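Local coordinates for exopolysaccharide biosynthesis protein (Pantoea stewartii subsp. stewartii DC283, PDB 6TGF), which probably acts as a trimeric, tailspike-like glycan hydrolase that modifies the exopolysaccharide of the bacterial biofilm, at residues A257-S262 / R291-S296; L332-N337 / Q345-N350; W533-N538 / V543-A548. One frame throughout, in Å; residues are numbered along the deposited sequence.

How the contacts relate
Contacts 1 and 2 lie in neighbouring parts of the parallel beta-helix, whereas contact 3 belongs to an antiparallel domain further along the chain. In contact 1 a helix is laid against an early coil; in contact 2 a corner of a following coil is packed from within. Their centres lie about 17 Å apart and they meet directly, Phe-293 CE1 standing 3.9 Å from Leu-348 CD1 in the interior of the beta-helix. Contact 3 sits in a separate sandwich of antiparallel sheets, its centre about 73 Å from that of contact 1 and about 65 Å from that of contact 2, and touches neither.

Contact 1: residues A257-S262 / R291-S296; sequences AMYQWS and RFFRIS
Aromatic packing carries this contact: the ring of Tyr-259, on helix 252-265, meets the ring of Phe-293 on strand 290-296. The centroids are 5.2 Å apart and, with planes inclined at 50°, the rings meet obliquely. CE1 of Tyr-259 comes nearest, 3.3 Å from CD2 of Phe-293, while CE2 of Phe-293 lies over one face of the tyrosine. With CG of Tyr-259 anti to its own nitrogen (chi1 -177°), the ring is carried from the helix to the strand, and the two side chains cross at roughly a right angle. Phe-285 meets both rings and makes the pair a cluster of three.

Polar contacts are sparse between the segments. Tyr-259 OH approaches Phe-292 O at 3.7 Å, with the carbonyl oxygen near the plane of the tyrosine ring; the same oxygen accepts a hydrogen bond from Gln-263 NE2, also on helix 252-265, which ties helix to strand. Within the helix, Ser-262 OG donates to Tyr-259 O at 2.6 Å, one turn back. On the strand, Arg-294 bonds to Ile-269 O, to Gln-272 OE1 and to Asn-301 of the second subunit.

A helix packed against the first coils is consistent with the N-terminal cap often found on parallel beta-helices, in keeping with the tailspike-like fold of this protein.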
loop_
_atom_site.group_PDB
_atom_site.type_symbol
_atom_site.label_atom_id
_atom_site.label_comp_id
_atom_site.label_asym_id
_atom_site.label_seq_id
_atom_site.Cartn_x
_atom_site.Cartn_y
_atom_site.Cartn_z
ATOM N N ALA B 257 -27.850 15.605 15.512
ATOM C CA ALA B 257 -27.433 16.686 16.436
ATOM C C ALA B 257 -25.923 16.926 16.312
ATOM O O ALA B 257 -25.523 18.095 16.112
ATOM C CB ALA B 257 -27.818 16.340 17.853
ATOM N N MET B 258 -25.122 15.860 16.429
ATOM C CA MET B 258 -23.636 15.921 16.373
ATOM C C MET B 258 -23.201 16.390 14.982
ATOM O O MET B 258 -22.214 17.150 14.903
ATOM C CB MET B 258 -22.995 14.562 16.675
ATOM C CG MET B 258 -21.487 14.642 16.831
ATOM S SD MET B 258 -20.744 13.104 17.421
ATOM C CE MET B 258 -19.102 13.679 17.848
ATOM N N TYR B 259 -23.905 15.956 13.932
ATOM C CA TYR B 259 -23.628 16.358 12.530
ATOM C C TYR B 259 -23.825 17.870 12.386
ATOM O O TYR B 259 -22.879 18.560 11.967
ATOM C CB TYR B 259 -24.526 15.632 11.525
ATOM C CG TYR B 259 -24.196 15.985 10.096
ATOM C CD1 TYR B 259 -22.934 15.726 9.592
ATOM C CD2 TYR B 259 -25.111 16.612 9.264
ATOM C CE1 TYR B 259 -22.591 16.057 8.293
ATOM C CE2 TYR B 259 -24.786 16.946 7.957
ATOM C CZ TYR B 259 -23.521 16.666 7.471
ATOM O OH TYR B 259 -23.163 16.973 6.191
ATOM N N GLN B 260 -25.021 18.355 12.726
ATOM C CA GLN B 260 -25.414 19.780 12.560
ATOM C C GLN B 260 -24.486 20.662 13.404
ATOM O O GLN B 260 -24.140 21.759 12.931
ATOM C CB GLN B 260 -26.882 19.997 12.935
ATOM C CG GLN B 260 -27.501 21.200 12.236
ATOM C CD GLN B 260 -28.584 21.858 13.057
ATOM O OE1 GLN B 260 -28.380 22.213 14.217
ATOM N NE2 GLN B 260 -29.747 22.041 12.452
ATOM N N TRP B 261 -24.094 20.194 14.596
ATOM C CA TRP B 261 -23.102 20.871 15.477
ATOM C C TRP B 261 -21.777 21.041 14.723
ATOM O O TRP B 261 -21.285 22.182 14.652
ATOM C CB TRP B 261 -22.893 20.106 16.791
ATOM C CG TRP B 261 -21.697 20.578 17.560
ATOM C CD1 TRP B 261 -21.621 21.674 18.369
ATOM C CD2 TRP B 261 -20.385 19.984 17.568
ATOM N NE1 TRP B 261 -20.359 21.798 18.886
ATOM C CE2 TRP B 261 -19.580 20.777 18.415
ATOM C CE3 TRP B 261 -19.815 18.866 16.950
ATOM C CZ2 TRP B 261 -18.239 20.480 18.657
ATOM C CZ3 TRP B 261 -18.490 18.573 17.191
ATOM C CH2 TRP B 261 -17.714 19.371 18.033
ATOM N N SER B 262 -21.229 19.942 14.193
ATOM C CA SER B 262 -19.917 19.885 13.495
ATOM C C SER B 262 -19.933 20.782 12.252
ATOM O O SER B 262 -18.887 21.385 11.952
ATOM C CB SER B 262 -19.555 18.467 13.138
ATOM O OG SER B 262 -20.366 17.989 12.076
ATOM N N ARG B 291 -19.388 20.473 2.034
ATOM C CA ARG B 291 -17.953 20.177 1.773
ATOM C C ARG B 291 -17.619 18.785 2.326
ATOM O O ARG B 291 -17.126 17.945 1.550
ATOM C CB ARG B 291 -17.050 21.235 2.416
ATOM C CG ARG B 291 -16.987 22.560 1.665
ATOM C CD ARG B 291 -15.712 22.783 0.868
ATOM N NE ARG B 291 -14.488 22.646 1.651
ATOM C CZ ARG B 291 -13.260 22.897 1.200
ATOM N NH1 ARG B 291 -13.072 23.309 -0.043
ATOM N NH2 ARG B 291 -12.217 22.735 1.996
ATOM N N PHE B 292 -17.900 18.560 3.613
ATOM C CA PHE B 292 -17.425 17.394 4.403
ATOM C C PHE B 292 -18.601 16.582 4.956
ATOM O O PHE B 292 -19.601 17.173 5.414
ATOM C CB PHE B 292 -16.543 17.864 5.563
ATOM C CG PHE B 292 -15.066 17.633 5.373
ATOM C CD1 PHE B 292 -14.382 18.206 4.310
ATOM C CD2 PHE B 292 -14.355 16.852 6.271
ATOM C CE1 PHE B 292 -13.021 17.995 4.146
ATOM C CE2 PHE B 292 -12.994 16.642 6.105
ATOM C CZ PHE B 292 -12.331 17.214 5.043
ATOM N N PHE B 293 -18.460 15.254 4.914
ATOM C CA PHE B 293 -19.200 14.282 5.762
ATOM C C PHE B 293 -18.233 13.179 6.202
ATOM O O PHE B 293 -17.868 12.330 5.369
ATOM C CB PHE B 293 -20.404 13.678 5.036
ATOM C CG PHE B 293 -21.248 12.785 5.912
ATOM C CD1 PHE B 293 -20.933 11.445 6.085
ATOM C CD2 PHE B 293 -22.346 13.292 6.586
ATOM C CE1 PHE B 293 -21.706 10.634 6.903
ATOM C CE2 PHE B 293 -23.118 12.481 7.403
ATOM C CZ PHE B 293 -22.799 11.153 7.559
ATOM N N ARG B 294 -17.821 13.207 7.471
ATOM C CA ARG B 294 -17.026 12.129 8.112
ATOM C C ARG B 294 -17.941 11.358 9.069
ATOM O O ARG B 294 -18.784 11.992 9.728
ATOM C CB ARG B 294 -15.806 12.706 8.837
ATOM C CG ARG B 294 -15.017 11.681 9.639
ATOM C CD ARG B 294 -13.941 12.328 10.486
ATOM N NE ARG B 294 -13.248 11.368 11.339
ATOM C CZ ARG B 294 -13.717 10.869 12.481
ATOM N NH1 ARG B 294 -14.908 11.221 12.938
ATOM N NH2 ARG B 294 -12.988 10.006 13.169
ATOM N N ILE B 295 -17.784 10.035 9.117
ATOM C CA ILE B 295 -18.485 9.143 10.084
ATOM C C ILE B 295 -17.553 7.965 10.392
ATOM O O ILE B 295 -17.035 7.356 9.437
ATOM C CB ILE B 295 -19.868 8.721 9.542
ATOM C CG1 ILE B 295 -20.729 8.064 10.622
ATOM C CG2 ILE B 295 -19.749 7.841 8.307
ATOM C CD1 ILE B 295 -22.212 8.195 10.372
ATOM N N SER B 296 -17.300 7.701 11.677
ATOM C CA SER B 296 -16.287 6.718 12.144
ATOM C C SER B 296 -16.760 6.027 13.426
ATOM O O SER B 296 -17.378 6.703 14.273
ATOM C CB SER B 296 -14.953 7.386 12.345
ATOM O OG SER B 296 -13.928 6.421 12.544
#

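Contact 2: residues L332-N337 / Q345-N350; sequences LIFNGN and QGLLRN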
loop_
_atom_site.group_PDB
_atom_site.type_symbol
_atom_site.label_atom_id
_atom_site.label_comp_id
_atom_site.label_asym_id
_atom_site.label_seq_id
_atom_site.Cartn_x
_atom_site.Cartn_y
_atom_site.Cartn_z
ATOM N N LEU B 332 -16.633 0.658 11.011
ATOM C CA LEU B 332 -18.082 0.371 11.199
ATOM C C LEU B 332 -18.421 -1.028 10.674
ATOM O O LEU B 332 -18.016 -1.354 9.541
ATOM C CB LEU B 332 -18.910 1.439 10.478
ATOM C CG LEU B 332 -18.870 2.834 11.098
ATOM C CD1 LEU B 332 -19.493 3.857 10.164
ATOM C CD2 LEU B 332 -19.566 2.855 12.451
ATOM N N ILE B 333 -19.129 -1.814 11.488
ATOM C CA ILE B 333 -19.908 -3.009 11.048
ATOM C C ILE B 333 -21.351 -2.543 10.829
ATOM O O ILE B 333 -21.903 -1.916 11.750
ATOM C CB ILE B 333 -19.820 -4.155 12.078
ATOM C CG1 ILE B 333 -18.371 -4.450 12.480
ATOM C CG2 ILE B 333 -20.531 -5.395 11.555
ATOM C CD1 ILE B 333 -18.211 -5.517 13.542
ATOM N N PHE B 334 -21.922 -2.794 9.647
ATOM C CA PHE B 334 -23.363 -2.577 9.353
ATOM C C PHE B 334 -24.034 -3.934 9.116
ATOM O O PHE B 334 -23.771 -4.562 8.068
ATOM C CB PHE B 334 -23.574 -1.641 8.159
ATOM C CG PHE B 334 -25.016 -1.507 7.731
ATOM C CD1 PHE B 334 -26.018 -1.289 8.666
ATOM C CD2 PHE B 334 -25.377 -1.604 6.395
ATOM C CE1 PHE B 334 -27.343 -1.172 8.276
ATOM C CE2 PHE B 334 -26.704 -1.482 6.007
ATOM C CZ PHE B 334 -27.685 -1.267 6.947
ATOM N N ASN B 335 -24.864 -4.362 10.072
ATOM C CA ASN B 335 -25.700 -5.589 9.986
ATOM C C ASN B 335 -27.088 -5.191 9.470
ATOM O O ASN B 335 -27.898 -4.694 10.278
ATOM C CB ASN B 335 -25.762 -6.318 11.332
ATOM C CG ASN B 335 -26.618 -7.567 11.296
ATOM O OD1 ASN B 335 -26.826 -8.162 10.239
ATOM N ND2 ASN B 335 -27.117 -7.976 12.453
ATOM N N GLY B 336 -27.339 -5.404 8.173
ATOM C CA GLY B 336 -28.592 -5.037 7.482
ATOM C C GLY B 336 -29.778 -5.884 7.923
ATOM O O GLY B 336 -30.920 -5.432 7.720
ATOM N N ASN B 337 -29.521 -7.075 8.480
ATOM C CA ASN B 337 -30.540 -8.010 9.036
ATOM C C ASN B 337 -31.528 -8.441 7.940
ATOM O O ASN B 337 -32.700 -8.702 8.276
ATOM C CB ASN B 337 -31.283 -7.398 10.231
ATOM C CG ASN B 337 -30.467 -7.384 11.506
ATOM O OD1 ASN B 337 -29.830 -8.376 11.855
ATOM N ND2 ASN B 337 -30.499 -6.273 12.221
ATOM N N GLN B 345 -32.105 -1.757 2.429
ATOM C CA GLN B 345 -31.413 -0.645 3.132
ATOM C C GLN B 345 -29.899 -0.817 2.982
ATOM O O GLN B 345 -29.380 -1.866 3.413
ATOM C CB GLN B 345 -31.813 -0.607 4.608
ATOM C CG GLN B 345 -31.219 0.571 5.369
ATOM C CD GLN B 345 -31.866 0.759 6.717
ATOM O OE1 GLN B 345 -32.031 -0.188 7.481
ATOM N NE2 GLN B 345 -32.233 1.992 7.026
ATOM N N GLY B 346 -29.230 0.175 2.384
ATOM C CA GLY B 346 -27.759 0.284 2.331
ATOM C C GLY B 346 -27.227 1.038 3.537
ATOM O O GLY B 346 -28.050 1.420 4.392
ATOM N N LEU B 347 -25.910 1.258 3.608
ATOM C CA LEU B 347 -25.260 2.007 4.720
ATOM C C LEU B 347 -25.230 3.502 4.385
ATOM O O LEU B 347 -25.727 4.297 5.208
ATOM C CB LEU B 347 -23.848 1.464 4.970
ATOM C CG LEU B 347 -23.016 2.237 5.996
ATOM C CD1 LEU B 347 -23.758 2.384 7.316
ATOM C CD2 LEU B 347 -21.667 1.571 6.219
ATOM N N LEU B 348 -24.655 3.874 3.237
ATOM C CA LEU B 348 -24.498 5.293 2.820
ATOM C C LEU B 348 -24.699 5.436 1.308
ATOM O O LEU B 348 -24.204 4.575 0.554
ATOM C CB LEU B 348 -23.113 5.799 3.235
ATOM C CG LEU B 348 -22.837 7.271 2.921
ATOM C CD1 LEU B 348 -22.146 7.967 4.085
ATOM C CD2 LEU B 348 -22.025 7.425 1.642
ATOM N N ARG B 349 -25.402 6.498 0.901
ATOM C CA ARG B 349 -25.432 7.018 -0.491
ATOM C C ARG B 349 -25.011 8.490 -0.474
ATOM O O ARG B 349 -25.575 9.253 0.334
ATOM C CB ARG B 349 -26.823 6.887 -1.118
ATOM C CG ARG B 349 -26.964 7.653 -2.427
ATOM C CD ARG B 349 -28.158 7.231 -3.258
ATOM N NE ARG B 349 -29.425 7.469 -2.581
ATOM C CZ ARG B 349 -30.614 7.099 -3.048
ATOM N NH1 ARG B 349 -30.709 6.456 -4.202
ATOM N NH2 ARG B 349 -31.706 7.359 -2.352
ATOM N N ASN B 350 -24.066 8.863 -1.341
ATOM C CA ASN B 350 -23.647 10.268 -1.584
ATOM C C ASN B 350 -24.235 10.708 -2.930
ATOM O O ASN B 350 -23.947 10.036 -3.939
ATOM C CB ASN B 350 -22.123 10.411 -1.537
ATOM C CG ASN B 350 -21.653 11.850 -1.454
ATOM O OD1 ASN B 350 -22.452 12.768 -1.277
ATOM N ND2 ASN B 350 -20.353 12.056 -1.577
HETATM O O HOH W 1 -31.451 -2.773 7.779
#
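Phe-334 and Leu-347 form the dense part of this contact. Their side chains run alongside each other in opposite senses, and CD2 of the phenylalanine lies 3.7 Å from CB of the leucine, while Leu-347 CD1 reaches 4.1 Å from Phe-334 CG. The far end of the ring meets the backbone instead: CE2 of Phe-334 is 3.6 Å from the carbonyl carbon of Gly-346, and the backbone oxygen O of Gln-345 sits at the ring edge, close to its plane, 3.7 Å from Phe-334 CE2. Phe-334 gets there because its CG is anti to the backbone nitrogen (chi1 174°), which directs the ring at the opposite segment. Over one ring face stands Gly-336 N, 4.2 Å above the plane, so the chain that follows the strand folds back across its own phenylalanine.

Such a corner is the recurring element of a parallel beta-helix: strand 332-335 runs along one face, the loop follows, and the chain turns a corner at Leu-347, within the broken strand 346-350, and runs on along the next face. Val-319 of the neighbouring coil and Val-368 also touch Phe-334, burying the ring in the interior.

Toward the loop side, packing gives way to polar and water-mediated links. A water bridges Gly-336 O and Gln-345 OE1, 2.7 Å from each. Asn-337 N makes a weak bond to Asn-335 OD1, an oxygen that also accepts from Asn-367 ND2, and both asparagines are partly exposed.

Contact 3: residues W533-N538 / V543-A548; sequences WLLENN and VWYELA
Strand segments 534-537 and 543-548 run nearly antiparallel, at 161°, but with a closest axis approach of 9.3 Å they face each other through side chains rather than pair edge to edge. Leu-535 occupies the middle. Its CD2 methyl sits over the face of the Tyr-545 ring, 4.2 Å from the centroid and 27° off the normal, a CH-pi contact; its other methyl, CD1, meets Leu-547 CD2 at 3.6 Å. One leucine therefore divides its two branches between an aromatic and an aliphatic partner. CG of Leu-535 is anti to the carbonyl carbon (chi1 -69°), and from there the two methyls fork toward the opposing strand. Met-664 and Ile-642 also pack on this leucine.

The two strands belong to different antiparallel sheets, and the short connection between them arches from one layer to the other. This is a beta-arch within a beta-sandwich: Leu-535, Asn-537, Val-543 and Tyr-545 point across the space between the layers, and the end of Leu-547 reaches into it.

Polar atoms meet at the tip of the tyrosine: Tyr-545 OH lies 2.9 Å from Glu-536 O, and a water hydrogen-bonded to the hydroxyl at 2.8 Å accepts from Glu-536 N, linking ring and backbone on the facing strand. Closer to the arch, the amide of Asn-537 crosses Val-543, with Asn-537 CG 3.6 Å from the CG2 methyl of the valine. Asn-537 ND2 donates to Ala-634 O and Gln-541 O, which settles the amide beside the valine.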
loop_
_atom_site.group_PDB
_atom_site.type_symbol
_atom_site.label_atom_id
_atom_site.label_comp_id
_atom_site.label_asym_id
_atom_site.label_seq_id
_atom_site.Cartn_x
_atom_site.Cartn_y
_atom_site.Cartn_z
ATOM N N TRP B 533 17.959 -20.116 -23.259
ATOM C CA TRP B 533 18.918 -21.226 -23.501
ATOM C C TRP B 533 19.879 -20.868 -24.641
ATOM O O TRP B 533 19.429 -20.826 -25.803
ATOM C CB TRP B 533 18.133 -22.505 -23.807
ATOM C CG TRP B 533 17.034 -22.767 -22.825
ATOM C CD1 TRP B 533 17.173 -23.074 -21.503
ATOM C CD2 TRP B 533 15.618 -22.722 -23.080
ATOM N NE1 TRP B 533 15.944 -23.231 -20.920
ATOM C CE2 TRP B 533 14.971 -23.025 -21.862
ATOM C CE3 TRP B 533 14.836 -22.469 -24.213
ATOM C CZ2 TRP B 533 13.583 -23.074 -21.750
ATOM C CZ3 TRP B 533 13.463 -22.519 -24.101
ATOM C CH2 TRP B 533 12.847 -22.819 -22.885
ATOM N N LEU B 534 21.151 -20.622 -24.310
ATOM C CA LEU B 534 22.256 -20.394 -25.280
ATOM C C LEU B 534 23.242 -21.564 -25.179
ATOM O O LEU B 534 23.894 -21.692 -24.122
ATOM C CB LEU B 534 22.939 -19.057 -24.971
ATOM C CG LEU B 534 22.023 -17.832 -24.934
ATOM C CD1 LEU B 534 22.786 -16.603 -24.464
ATOM C CD2 LEU B 534 21.387 -17.573 -26.292
ATOM N N LEU B 535 23.329 -22.386 -26.232
ATOM C CA LEU B 535 24.198 -23.595 -26.299
ATOM C C LEU B 535 25.544 -23.228 -26.933
ATOM O O LEU B 535 25.543 -22.509 -27.951
ATOM C CB LEU B 535 23.490 -24.686 -27.110
ATOM C CG LEU B 535 22.262 -25.308 -26.449
ATOM C CD1 LEU B 535 21.603 -26.318 -27.375
ATOM C CD2 LEU B 535 22.627 -25.964 -25.125
ATOM N N GLU B 536 26.640 -23.727 -26.352
ATOM C CA GLU B 536 28.036 -23.447 -26.783
ATOM C C GLU B 536 28.741 -24.764 -27.124
ATOM O O GLU B 536 28.534 -25.758 -26.397
ATOM C CB GLU B 536 28.786 -22.694 -25.683
ATOM C CG GLU B 536 30.249 -22.439 -26.006
ATOM C CD GLU B 536 30.987 -21.552 -25.017
ATOM O OE1 GLU B 536 30.354 -21.079 -24.048
ATOM O OE2 GLU B 536 32.200 -21.337 -25.218
ATOM N N ASN B 537 29.542 -24.756 -28.195
ATOM C CA ASN B 537 30.454 -25.865 -28.582
ATOM C C ASN B 537 31.762 -25.262 -29.112
ATOM O O ASN B 537 31.920 -25.180 -30.348
ATOM C CB ASN B 537 29.800 -26.812 -29.594
ATOM C CG ASN B 537 30.646 -28.032 -29.896
ATOM O OD1 ASN B 537 31.388 -28.507 -29.039
ATOM N ND2 ASN B 537 30.540 -28.548 -31.109
ATOM N N ASN B 538 32.645 -24.835 -28.203
ATOM C CA ASN B 538 34.026 -24.379 -28.524
ATOM C C ASN B 538 34.908 -25.624 -28.648
ATOM O O ASN B 538 35.702 -25.896 -27.727
ATOM C CB ASN B 538 34.554 -23.357 -27.511
ATOM C CG ASN B 538 34.264 -21.927 -27.917
ATOM O OD1 ASN B 538 33.106 -21.540 -28.071
ATOM N ND2 ASN B 538 35.308 -21.134 -28.094
ATOM N N VAL B 543 28.847 -32.174 -31.135
ATOM C CA VAL B 543 28.423 -32.651 -29.783
ATOM C C VAL B 543 26.899 -32.810 -29.771
ATOM O O VAL B 543 26.202 -31.903 -30.265
ATOM C CB VAL B 543 28.896 -31.692 -28.674
ATOM C CG1 VAL B 543 28.500 -32.182 -27.288
ATOM C CG2 VAL B 543 30.396 -31.452 -28.738
ATOM N N TRP B 544 26.414 -33.926 -29.215
ATOM C CA TRP B 544 24.970 -34.235 -29.042
ATOM C C TRP B 544 24.439 -33.534 -27.786
ATOM O O TRP B 544 25.075 -33.668 -26.723
ATOM C CB TRP B 544 24.738 -35.750 -28.971
ATOM C CG TRP B 544 24.679 -36.422 -30.307
ATOM C CD1 TRP B 544 25.625 -37.229 -30.870
ATOM C CD2 TRP B 544 23.601 -36.344 -31.256
ATOM N NE1 TRP B 544 25.211 -37.658 -32.101
ATOM C CE2 TRP B 544 23.974 -37.133 -32.366
ATOM C CE3 TRP B 544 22.364 -35.690 -31.278
ATOM C CZ2 TRP B 544 23.150 -37.281 -33.480
ATOM C CZ3 TRP B 544 21.552 -35.836 -32.381
ATOM C CH2 TRP B 544 21.942 -36.621 -33.466
ATOM N N TYR B 545 23.319 -32.817 -27.921
ATOM C CA TYR B 545 22.542 -32.207 -26.810
ATOM C C TYR B 545 21.103 -32.732 -26.856
ATOM O O TYR B 545 20.579 -32.926 -27.970
ATOM C CB TYR B 545 22.527 -30.679 -26.918
ATOM C CG TYR B 545 23.778 -29.984 -26.444
ATOM C CD1 TYR B 545 23.916 -29.574 -25.128
ATOM C CD2 TYR B 545 24.819 -29.712 -27.315
ATOM C CE1 TYR B 545 25.057 -28.926 -24.687
ATOM C CE2 TYR B 545 25.968 -29.065 -26.890
ATOM C CZ TYR B 545 26.090 -28.670 -25.571
ATOM O OH TYR B 545 27.220 -28.032 -25.147
ATOM N N GLU B 546 20.497 -32.962 -25.687
ATOM C CA GLU B 546 19.022 -33.062 -25.527
ATOM C C GLU B 546 18.496 -31.648 -25.267
ATOM O O GLU B 546 18.855 -31.070 -24.223
ATOM C CB GLU B 546 18.635 -34.009 -24.391
ATOM C CG GLU B 546 17.140 -34.280 -24.322
ATOM C CD GLU B 546 16.690 -35.217 -23.214
ATOM O OE1 GLU B 546 17.559 -35.849 -22.579
ATOM O OE2 GLU B 546 15.467 -35.311 -22.987
ATOM N N LEU B 547 17.709 -31.101 -26.198
ATOM C CA LEU B 547 17.120 -29.740 -26.079
ATOM C C LEU B 547 16.074 -29.754 -24.961
ATOM O O LEU B 547 16.302 -29.087 -23.934
ATOM C CB LEU B 547 16.504 -29.316 -27.417
ATOM C CG LEU B 547 17.491 -29.026 -28.548
ATOM C CD1 LEU B 547 16.760 -28.497 -29.770
ATOM C CD2 LEU B 547 18.566 -28.039 -28.114
ATOM N N ALA B 548 14.988 -30.509 -25.141
ATOM C CA ALA B 548 13.844 -30.550 -24.203
ATOM C C ALA B 548 12.944 -31.754 -24.495
ATOM O O ALA B 548 13.117 -32.390 -25.553
ATOM C CB ALA B 548 13.065 -29.262 -24.311
HETATM O O HOH W 2 26.571 -25.535 -24.178
#